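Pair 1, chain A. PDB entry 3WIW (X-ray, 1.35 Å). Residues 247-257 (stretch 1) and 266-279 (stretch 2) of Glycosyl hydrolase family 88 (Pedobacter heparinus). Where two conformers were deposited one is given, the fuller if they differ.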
# COMPACT_ATOMS: atom_id res chain seq x y z
N GLY A 247 -5.14 -4.65 6.86
CA GLY A 247 -4.77 -6.00 6.44
C GLY A 247 -5.72 -6.58 5.41
O GLY A 247 -5.27 -7.22 4.46
N GLN A 248 -7.02 -6.38 5.60
CA GLN A 248 -7.97 -6.86 4.59
C GLN A 248 -7.68 -6.18 3.25
O GLN A 248 -7.72 -6.84 2.20
CB GLN A 248 -9.43 -6.59 5.00
CG GLN A 248 -9.82 -7.04 6.41
CD GLN A 248 -9.35 -8.46 6.74
OE1 GLN A 248 -9.82 -9.46 6.17
NE2 GLN A 248 -8.42 -8.56 7.68
N ALA A 249 -7.38 -4.87 3.31
CA ALA A 249 -7.05 -4.09 2.12
C ALA A 249 -5.78 -4.61 1.45
O ALA A 249 -5.76 -4.78 0.23
CB ALA A 249 -6.86 -2.63 2.49
N TRP A 250 -4.72 -4.90 2.22
CA TRP A 250 -3.49 -5.43 1.61
C TRP A 250 -3.78 -6.75 0.91
O TRP A 250 -3.21 -7.03 -0.14
CB TRP A 250 -2.45 -5.71 2.67
CG TRP A 250 -1.84 -4.57 3.44
CD1 TRP A 250 -1.44 -4.65 4.76
CD2 TRP A 250 -1.41 -3.26 2.97
NE1 TRP A 250 -0.85 -3.47 5.14
CE2 TRP A 250 -0.79 -2.61 4.07
CE3 TRP A 250 -1.51 -2.57 1.75
CZ2 TRP A 250 -0.23 -1.32 3.98
CZ3 TRP A 250 -0.96 -1.26 1.66
CH2 TRP A 250 -0.34 -0.66 2.78
N GLY A 251 -4.65 -7.60 1.47
CA GLY A 251 -5.05 -8.84 0.83
C GLY A 251 -5.75 -8.60 -0.49
O GLY A 251 -5.38 -9.20 -1.51
N LEU A 252 -6.76 -7.74 -0.49
CA LEU A 252 -7.48 -7.42 -1.72
C LEU A 252 -6.51 -6.93 -2.80
O LEU A 252 -6.52 -7.40 -3.95
CB LEU A 252 -8.54 -6.36 -1.45
CG LEU A 252 -9.30 -5.89 -2.68
CD1 LEU A 252 -10.08 -7.03 -3.36
CD2 LEU A 252 -10.24 -4.72 -2.31
N TYR A 253 -5.70 -5.94 -2.43
CA TYR A 253 -4.75 -5.37 -3.36
C TYR A 253 -3.74 -6.43 -3.83
O TYR A 253 -3.43 -6.51 -5.01
CB TYR A 253 -4.05 -4.21 -2.68
CG TYR A 253 -3.27 -3.27 -3.56
CD1 TYR A 253 -2.10 -3.69 -4.20
CD2 TYR A 253 -3.66 -1.94 -3.71
CE1 TYR A 253 -1.33 -2.81 -4.96
CE2 TYR A 253 -2.90 -1.05 -4.47
CZ TYR A 253 -1.73 -1.50 -5.08
OH TYR A 253 -0.96 -0.61 -5.80
N GLY A 254 -3.22 -7.21 -2.88
CA GLY A 254 -2.21 -8.22 -3.16
C GLY A 254 -2.67 -9.18 -4.26
O GLY A 254 -1.87 -9.53 -5.14
N TYR A 255 -3.94 -9.59 -4.22
CA TYR A 255 -4.44 -10.57 -5.21
C TYR A 255 -4.84 -9.91 -6.52
O TYR A 255 -4.67 -10.51 -7.57
CB TYR A 255 -5.52 -11.51 -4.62
CG TYR A 255 -4.81 -12.44 -3.67
CD1 TYR A 255 -4.04 -13.48 -4.17
CD2 TYR A 255 -4.77 -12.18 -2.30
CE1 TYR A 255 -3.30 -14.29 -3.34
CE2 TYR A 255 -4.02 -12.98 -1.46
CZ TYR A 255 -3.27 -14.03 -1.99
OH TYR A 255 -2.52 -14.79 -1.14
N THR A 256 -5.33 -8.67 -6.45
CA THR A 256 -5.61 -7.90 -7.66
C THR A 256 -4.31 -7.68 -8.45
O THR A 256 -4.24 -7.93 -9.66
CB THR A 256 -6.30 -6.58 -7.30
OG1 THR A 256 -7.54 -6.88 -6.63
CG2 THR A 256 -6.57 -5.78 -8.54
N MET A 257 -3.27 -7.23 -7.74
CA MET A 257 -1.96 -7.00 -8.34
C MET A 257 -1.31 -8.32 -8.78
O MET A 257 -0.70 -8.38 -9.86
CB MET A 257 -1.09 -6.20 -7.36
CG MET A 257 0.38 -6.07 -7.73
SD MET A 257 1.41 -7.49 -7.24
CE MET A 257 1.24 -7.39 -5.45
N LYS A 266 -6.68 -17.99 -10.49
CA LYS A 266 -6.92 -18.27 -9.07
C LYS A 266 -6.82 -16.99 -8.24
O LYS A 266 -7.57 -16.79 -7.26
CB LYS A 266 -5.92 -19.27 -8.51
CG LYS A 266 -6.10 -20.65 -9.06
CD LYS A 266 -5.03 -21.57 -8.51
CE LYS A 266 -5.20 -22.99 -9.04
NZ LYS A 266 -4.27 -23.93 -8.37
N PHE A 267 -5.93 -16.08 -8.63
CA PHE A 267 -5.76 -14.84 -7.90
C PHE A 267 -6.94 -13.88 -8.09
O PHE A 267 -7.35 -13.22 -7.15
CB PHE A 267 -4.45 -14.17 -8.31
CG PHE A 267 -3.22 -14.95 -7.96
CD1 PHE A 267 -3.16 -15.76 -6.83
CD2 PHE A 267 -2.09 -14.85 -8.77
CE1 PHE A 267 -1.97 -16.44 -6.52
CE2 PHE A 267 -0.92 -15.54 -8.47
CZ PHE A 267 -0.86 -16.33 -7.34
N ILE A 268 -7.47 -13.77 -9.31
CA ILE A 268 -8.61 -12.88 -9.52
C ILE A 268 -9.87 -13.43 -8.82
O ILE A 268 -10.66 -12.68 -8.25
CB ILE A 268 -8.87 -12.54 -11.02
CG1 ILE A 268 -9.81 -11.34 -11.16
CG2 ILE A 268 -9.43 -13.73 -11.78
CD1 ILE A 268 -10.02 -10.92 -12.61
N GLU A 269 -10.03 -14.75 -8.85
CA GLU A 269 -11.15 -15.36 -8.13
C GLU A 269 -11.03 -15.04 -6.65
O GLU A 269 -12.01 -14.65 -6.01
CB GLU A 269 -11.17 -16.87 -8.34
CG GLU A 269 -11.44 -17.30 -9.78
CD GLU A 269 -11.03 -18.75 -10.07
OE1 GLU A 269 -10.45 -19.41 -9.18
OE2 GLU A 269 -11.31 -19.22 -11.19
N HIS A 270 -9.83 -15.16 -6.10
CA HIS A 270 -9.63 -14.87 -4.69
C HIS A 270 -9.88 -13.39 -4.40
O HIS A 270 -10.56 -13.05 -3.41
CB HIS A 270 -8.25 -15.31 -4.24
CG HIS A 270 -8.11 -15.45 -2.76
ND1 HIS A 270 -8.83 -16.37 -2.03
CD2 HIS A 270 -7.32 -14.80 -1.88
CE1 HIS A 270 -8.49 -16.28 -0.76
NE2 HIS A 270 -7.59 -15.31 -0.64
N ALA A 271 -9.41 -12.52 -5.28
CA ALA A 271 -9.66 -11.09 -5.14
C ALA A 271 -11.16 -10.77 -5.09
O ALA A 271 -11.60 -9.93 -4.28
CB ALA A 271 -8.97 -10.29 -6.23
N GLU A 272 -11.95 -11.42 -5.94
CA GLU A 272 -13.38 -11.16 -5.94
C GLU A 272 -14.04 -11.65 -4.65
O GLU A 272 -14.96 -10.99 -4.16
CB GLU A 272 -14.07 -11.75 -7.18
CG GLU A 272 -13.67 -11.04 -8.46
CD GLU A 272 -14.70 -11.22 -9.56
OE1 GLU A 272 -14.47 -12.09 -10.43
OE2 GLU A 272 -15.75 -10.52 -9.53
N HIS A 273 -13.58 -12.78 -4.11
CA HIS A 273 -14.11 -13.26 -2.83
C HIS A 273 -13.79 -12.28 -1.70
O HIS A 273 -14.66 -11.95 -0.88
CB HIS A 273 -13.59 -14.66 -2.46
CG HIS A 273 -14.10 -15.75 -3.34
ND1 HIS A 273 -15.45 -15.95 -3.58
CD2 HIS A 273 -13.45 -16.74 -4.01
CE1 HIS A 273 -15.60 -16.99 -4.38
NE2 HIS A 273 -14.41 -17.49 -4.65
N ILE A 274 -12.56 -11.79 -1.67
CA ILE A 274 -12.17 -10.78 -0.69
C ILE A 274 -13.01 -9.51 -0.86
O ILE A 274 -13.54 -8.97 0.11
CB ILE A 274 -10.67 -10.46 -0.79
CG1 ILE A 274 -9.82 -11.68 -0.41
CG2 ILE A 274 -10.33 -9.26 0.14
CD1 ILE A 274 -8.34 -11.48 -0.78
N ALA A 275 -13.19 -9.08 -2.11
CA ALA A 275 -13.92 -7.85 -2.38
C ALA A 275 -15.35 -7.95 -1.84
O ALA A 275 -15.87 -7.00 -1.26
CB ALA A 275 -13.94 -7.55 -3.87
N ALA A 276 -15.99 -9.09 -2.03
CA ALA A 276 -17.34 -9.30 -1.51
C ALA A 276 -17.38 -9.28 0.02
O ALA A 276 -18.28 -8.66 0.60
CB ALA A 276 -17.94 -10.60 -2.06
N PHE A 277 -16.43 -9.94 0.67
CA PHE A 277 -16.33 -9.90 2.12
C PHE A 277 -16.24 -8.46 2.63
O PHE A 277 -16.95 -8.08 3.57
CB PHE A 277 -15.13 -10.72 2.61
CG PHE A 277 -14.83 -10.52 4.08
CD1 PHE A 277 -15.64 -11.10 5.07
CD2 PHE A 277 -13.76 -9.72 4.47
CE1 PHE A 277 -15.37 -10.87 6.42
CE2 PHE A 277 -13.50 -9.50 5.83
CZ PHE A 277 -14.31 -10.07 6.79
N ILE A 278 -15.42 -7.63 1.97
CA ILE A 278 -15.23 -6.24 2.35
C ILE A 278 -16.47 -5.38 2.03
O ILE A 278 -17.02 -4.70 2.91
CB ILE A 278 -13.97 -5.65 1.68
CG1 ILE A 278 -12.71 -6.29 2.28
CG2 ILE A 278 -13.94 -4.14 1.84
CD1 ILE A 278 -11.41 -5.96 1.54
N MET A 279 -16.94 -5.47 0.79
CA MET A 279 -17.99 -4.57 0.33
C MET A 279 -19.33 -4.84 1.01
O MET A 279 -20.11 -3.93 1.26
CB MET A 279 -18.15 -4.67 -1.19
CG MET A 279 -16.94 -4.11 -1.94
SD MET A 279 -16.91 -4.55 -3.69
CE MET A 279 -18.39 -3.73 -4.28

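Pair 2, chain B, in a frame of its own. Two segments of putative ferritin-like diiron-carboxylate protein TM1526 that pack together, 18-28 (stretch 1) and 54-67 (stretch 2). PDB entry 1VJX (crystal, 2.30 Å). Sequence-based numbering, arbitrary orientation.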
# COMPACT_ATOMS: atom_id res chain seq x y z
N ILE B 18 -2.72 -11.96 6.14
CA ILE B 18 -1.83 -10.84 5.77
C ILE B 18 -2.00 -10.47 4.29
O ILE B 18 -2.02 -9.29 3.94
CB ILE B 18 -0.38 -11.21 6.08
CG1 ILE B 18 -0.19 -11.44 7.57
CG2 ILE B 18 0.61 -10.11 5.64
CD1 ILE B 18 -0.29 -10.16 8.42
N LEU B 19 -2.11 -11.46 3.41
CA LEU B 19 -2.48 -11.16 2.02
C LEU B 19 -3.79 -10.37 1.94
O LEU B 19 -3.89 -9.44 1.16
CB LEU B 19 -2.65 -12.39 1.19
CG LEU B 19 -1.45 -12.99 0.53
CD1 LEU B 19 -1.91 -14.33 -0.00
CD2 LEU B 19 -0.89 -12.03 -0.58
N THR B 20 -4.79 -10.77 2.72
CA THR B 20 -6.07 -10.07 2.70
C THR B 20 -5.85 -8.61 3.13
O THR B 20 -6.38 -7.69 2.54
CB THR B 20 -7.05 -10.73 3.66
OG1 THR B 20 -7.30 -12.11 3.28
CG2 THR B 20 -8.40 -10.07 3.54
N VAL B 21 -5.01 -8.43 4.15
CA VAL B 21 -4.69 -7.12 4.65
C VAL B 21 -4.00 -6.33 3.53
O VAL B 21 -4.38 -5.21 3.26
CB VAL B 21 -3.84 -7.21 5.94
CG1 VAL B 21 -3.18 -5.89 6.25
CG2 VAL B 21 -4.70 -7.63 7.13
N ALA B 22 -3.05 -6.97 2.85
CA ALA B 22 -2.25 -6.34 1.79
C ALA B 22 -3.07 -5.99 0.58
O ALA B 22 -2.86 -4.95 -0.05
CB ALA B 22 -1.09 -7.25 1.39
N ILE B 23 -4.05 -6.83 0.29
CA ILE B 23 -4.92 -6.57 -0.82
C ILE B 23 -5.67 -5.28 -0.53
O ILE B 23 -5.81 -4.43 -1.41
CB ILE B 23 -5.86 -7.70 -1.02
CG1 ILE B 23 -5.11 -8.92 -1.57
CG2 ILE B 23 -7.05 -7.33 -1.95
CD1 ILE B 23 -5.99 -10.20 -1.54
N ARG B 24 -6.15 -5.12 0.70
CA ARG B 24 -7.00 -3.98 1.01
C ARG B 24 -6.20 -2.66 1.04
O ARG B 24 -6.72 -1.63 0.59
CB ARG B 24 -7.77 -4.20 2.29
CG ARG B 24 -8.83 -5.14 2.13
CD ARG B 24 -9.36 -5.75 3.41
NE ARG B 24 -10.30 -6.87 3.16
CZ ARG B 24 -11.54 -6.98 3.67
NH1 ARG B 24 -12.06 -6.03 4.45
NH2 ARG B 24 -12.28 -8.06 3.39
N LEU B 25 -4.95 -2.72 1.49
CA LEU B 25 -4.08 -1.57 1.54
C LEU B 25 -3.81 -1.06 0.12
O LEU B 25 -3.88 0.15 -0.11
CB LEU B 25 -2.77 -1.87 2.30
CG LEU B 25 -2.90 -2.18 3.81
CD1 LEU B 25 -1.53 -2.42 4.47
CD2 LEU B 25 -3.65 -1.10 4.58
N GLU B 26 -3.59 -1.97 -0.83
CA GLU B 26 -3.37 -1.59 -2.24
C GLU B 26 -4.64 -1.06 -2.90
O GLU B 26 -4.59 -0.11 -3.67
CB GLU B 26 -2.80 -2.77 -3.03
CG GLU B 26 -1.41 -3.19 -2.59
CD GLU B 26 -0.29 -2.24 -3.01
OE1 GLU B 26 -0.55 -1.27 -3.74
OE2 GLU B 26 0.89 -2.49 -2.60
N GLU B 27 -5.77 -1.68 -2.61
CA GLU B 27 -7.07 -1.19 -3.08
C GLU B 27 -7.41 0.19 -2.51
O GLU B 27 -7.95 1.04 -3.20
CB GLU B 27 -8.18 -2.19 -2.72
CG GLU B 27 -8.09 -3.53 -3.46
CD GLU B 27 -9.11 -4.59 -2.99
OE1 GLU B 27 -9.65 -4.50 -1.87
OE2 GLU B 27 -9.40 -5.51 -3.78
N GLU B 28 -7.14 0.39 -1.23
CA GLU B 28 -7.48 1.65 -0.59
C GLU B 28 -6.53 2.75 -1.02
O GLU B 28 -6.95 3.87 -1.21
CB GLU B 28 -7.56 1.51 0.94
CG GLU B 28 -8.81 0.75 1.39
CD GLU B 28 -10.09 1.53 1.07
OE1 GLU B 28 -10.18 2.71 1.51
OE2 GLU B 28 -11.01 0.97 0.38
N GLN B 54 -0.59 2.21 -10.30
CA GLN B 54 0.42 1.28 -9.76
C GLN B 54 -0.13 0.45 -8.62
O GLN B 54 0.08 -0.77 -8.57
CB GLN B 54 1.68 2.06 -9.31
CG GLN B 54 2.46 2.57 -10.52
CD GLN B 54 3.48 3.64 -10.20
OE1 GLN B 54 3.98 3.72 -9.08
NE2 GLN B 54 3.80 4.44 -11.19
N GLU B 55 -0.81 1.13 -7.69
CA GLU B 55 -1.47 0.45 -6.56
C GLU B 55 -2.51 -0.57 -7.03
O GLU B 55 -2.62 -1.65 -6.46
CB GLU B 55 -2.17 1.44 -5.65
CG GLU B 55 -1.29 2.43 -4.94
CD GLU B 55 -0.40 1.80 -3.89
OE1 GLU B 55 0.71 1.37 -4.25
OE2 GLU B 55 -0.80 1.77 -2.70
N ARG B 56 -3.27 -0.18 -8.04
CA ARG B 56 -4.21 -1.08 -8.74
C ARG B 56 -3.54 -2.41 -9.12
O ARG B 56 -3.94 -3.49 -8.64
CB ARG B 56 -4.75 -0.39 -9.99
CG ARG B 56 -5.88 -1.15 -10.71
CD ARG B 56 -6.28 -0.53 -12.06
NE ARG B 56 -5.12 -0.34 -12.92
CZ ARG B 56 -4.58 -1.29 -13.70
NH1 ARG B 56 -5.10 -2.51 -13.77
NH2 ARG B 56 -3.51 -1.01 -14.44
N ILE B 57 -2.51 -2.31 -9.96
CA ILE B 57 -1.77 -3.48 -10.44
C ILE B 57 -1.27 -4.38 -9.31
O ILE B 57 -1.35 -5.60 -9.41
CB ILE B 57 -0.61 -3.03 -11.35
CG1 ILE B 57 -1.16 -2.60 -12.71
CG2 ILE B 57 0.45 -4.14 -11.55
CD1 ILE B 57 -0.15 -1.79 -13.52
N HIS B 58 -0.78 -3.75 -8.25
CA HIS B 58 -0.33 -4.44 -7.05
C HIS B 58 -1.42 -5.25 -6.40
O HIS B 58 -1.16 -6.39 -6.01
CB HIS B 58 0.18 -3.44 -6.02
CG HIS B 58 1.48 -2.82 -6.40
ND1 HIS B 58 1.95 -1.66 -5.82
CD2 HIS B 58 2.41 -3.20 -7.31
CE1 HIS B 58 3.12 -1.36 -6.37
NE2 HIS B 58 3.41 -2.27 -7.27
N ALA B 59 -2.62 -4.66 -6.28
CA ALA B 59 -3.78 -5.34 -5.71
C ALA B 59 -4.16 -6.57 -6.52
O ALA B 59 -4.47 -7.60 -5.96
CB ALA B 59 -4.98 -4.38 -5.65
N GLU B 60 -4.15 -6.44 -7.85
CA GLU B 60 -4.43 -7.54 -8.77
C GLU B 60 -3.41 -8.66 -8.60
O GLU B 60 -3.70 -9.81 -8.87
CB GLU B 60 -4.39 -7.06 -10.23
CG GLU B 60 -5.60 -6.27 -10.71
CD GLU B 60 -5.44 -5.64 -12.12
OE1 GLU B 60 -4.33 -5.71 -12.75
OE2 GLU B 60 -6.44 -5.02 -12.61
N ILE B 61 -2.19 -8.33 -8.19
CA ILE B 61 -1.14 -9.34 -8.06
C ILE B 61 -1.36 -10.09 -6.76
O ILE B 61 -1.30 -11.32 -6.74
CB ILE B 61 0.26 -8.70 -8.15
CG1 ILE B 61 0.56 -8.38 -9.61
CG2 ILE B 61 1.34 -9.61 -7.52
CD1 ILE B 61 1.67 -7.41 -9.78
N PHE B 62 -1.58 -9.32 -5.69
CA PHE B 62 -1.94 -9.88 -4.39
C PHE B 62 -3.25 -10.73 -4.42
O PHE B 62 -3.35 -11.70 -3.68
CB PHE B 62 -2.07 -8.77 -3.34
CG PHE B 62 -0.78 -8.22 -2.86
CD1 PHE B 62 0.36 -9.01 -2.76
CD2 PHE B 62 -0.72 -6.87 -2.45
CE1 PHE B 62 1.56 -8.45 -2.30
CE2 PHE B 62 0.45 -6.32 -1.98
CZ PHE B 62 1.61 -7.08 -1.91
N ARG B 63 -4.24 -10.33 -5.20
CA ARG B 63 -5.50 -11.14 -5.27
C ARG B 63 -5.19 -12.49 -5.95
O ARG B 63 -5.56 -13.54 -5.46
CB ARG B 63 -6.61 -10.46 -6.07
CG ARG B 63 -7.24 -9.24 -5.41
CD ARG B 63 -8.66 -8.89 -5.97
NE ARG B 63 -8.55 -8.19 -7.24
CZ ARG B 63 -8.39 -6.87 -7.37
NH1 ARG B 63 -8.37 -6.08 -6.31
NH2 ARG B 63 -8.28 -6.32 -8.57
N LYS B 64 -4.48 -12.45 -7.07
CA LYS B 64 -4.12 -13.67 -7.77
C LYS B 64 -3.34 -14.59 -6.83
O LYS B 64 -3.48 -15.79 -6.85
CB LYS B 64 -3.27 -13.31 -8.99
CG LYS B 64 -3.21 -14.36 -10.06
CD LYS B 64 -2.01 -14.10 -11.02
CE LYS B 64 -1.89 -15.18 -12.09
NZ LYS B 64 -1.74 -14.56 -13.45
N MSE B 65 -2.53 -13.98 -5.99
CA MSE B 65 -1.59 -14.72 -5.12
C MSE B 65 -2.36 -15.45 -4.04
O MSE B 65 -2.13 -16.66 -3.81
CB MSE B 65 -0.59 -13.77 -4.50
CG MSE B 65 0.41 -14.47 -3.67
SE MSE B 65 1.95 -13.31 -3.08
CE MSE B 65 2.90 -12.81 -4.86
N SER B 66 -3.31 -14.75 -3.42
CA SER B 66 -4.09 -15.37 -2.35
C SER B 66 -4.98 -16.52 -2.86
O SER B 66 -5.35 -17.42 -2.11
CB SER B 66 -4.90 -14.33 -1.60
OG SER B 66 -6.18 -14.13 -2.13
N ASP B 67 -5.34 -16.46 -4.13
CA ASP B 67 -6.03 -17.53 -4.81
C ASP B 67 -5.14 -18.72 -5.19
O ASP B 67 -5.53 -19.85 -5.07
CB ASP B 67 -6.64 -16.99 -6.09
CG ASP B 67 -7.64 -17.93 -6.66
OD1 ASP B 67 -8.32 -18.64 -5.84
OD2 ASP B 67 -7.81 -18.03 -7.91

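Both pairs are two antiparallel helices packed side by side. In pair 1 the axes approach to 8.0 Å and their directions differ by 154°. In pair 2 the values are 7.9 Å and 159°. The central 14 residues superpose with an RMSD of 0.4 Å. The fit loosens toward the ends, reaching 1.8 Å between the CA atoms of Met279(A) and Asp67(B).

The helices come close where an alanine sits in the second helix. Ala271(A) and Ala59(B) match, and both point their CB toward the partner helix. The residue facing this alanine differs. In pair 1 it is Tyr255(A), whose CB lies 4.0 Å from Ala271(A) CB. In pair 2 it is Glu26(B), whose CB lies 3.8 Å from Ala59(B) CB. Each fills a hole made by four matching positions. These are Phe267(A), His270(A), Ala271(A) and Ile274(A) in pair 1, and Glu55(B), His58(B), Ala59(B) and Phe62(B) in pair 2.

The chemistry in this hole is different. Tyr255(A) makes aromatic contacts. The edge of the His270(A) ring points at the face of the Tyr255(A) ring, with ring centroids 4.8 Å apart and planes at 80°. Phe267(A) CD1 lies at the edge of the tyrosine ring, 3.6 Å from Tyr255(A) CD1. In pair 2 the contact is polar. The matching histidine donates from His58(B) ND1 to Glu26(B) OE1 at 3.3 Å. Its chi1 is m, whereas that of His270(A) is t, so the two rings occupy different space. Glu55(B) replaces the phenylalanine. Glu55(B) OE1 is 3.0 Å from Glu26(B) OE1, a close approach of two acceptors that is not a hydrogen bond.

One turn along the second helix, Ile274(A) matches Phe62(B). Both act as knobs in equivalent holes. The small residue opposite is Gly251(A) in pair 1 and Ala22(B) in pair 2. Gly251(A) O is 3.8 Å from Ile274(A) CD1. Ala22(B) O likewise lies 3.7 Å from Phe62(B) CD2, and the alanine also places its methyl over the phenylalanine face, with Ala22(B) CB 4.1 Å from the ring centroid of Phe62(B).

Leu252(A) and Ile23(B) are matching aliphatic residues. Both start sideways and bring their ends nearer the partner. Leu252(A) is a knob among Ala271(A), Ile274(A), Ala275(A) and Ile278(A), with its CD1 3.9 Å from Ala275(A) CB. Ile23(B) packs its CG1 3.5 Å from Phe62(B) CB. It also touches Arg63(B), which replaces Ala275(A).

That arginine adds a link absent from pair 1. Arg63(B) NH1 forms a salt bridge with Glu27(B) OE2 at 2.8 Å; the hydrogen bond within it is weak. Thr256(A) matches Glu27(B), but its OG1 turns back to its own helix and donates to Leu252(A) O at 2.9 Å. No hydrogen bond crosses pair 1.

At the far end, Gln248(A) packs its CB 4.0 Å from Ile278(A) CD1. The matching Leu19(B) lies against the smaller Ser66(B), with Leu19(B) CD1 3.4 Å from Ser66(B) CB.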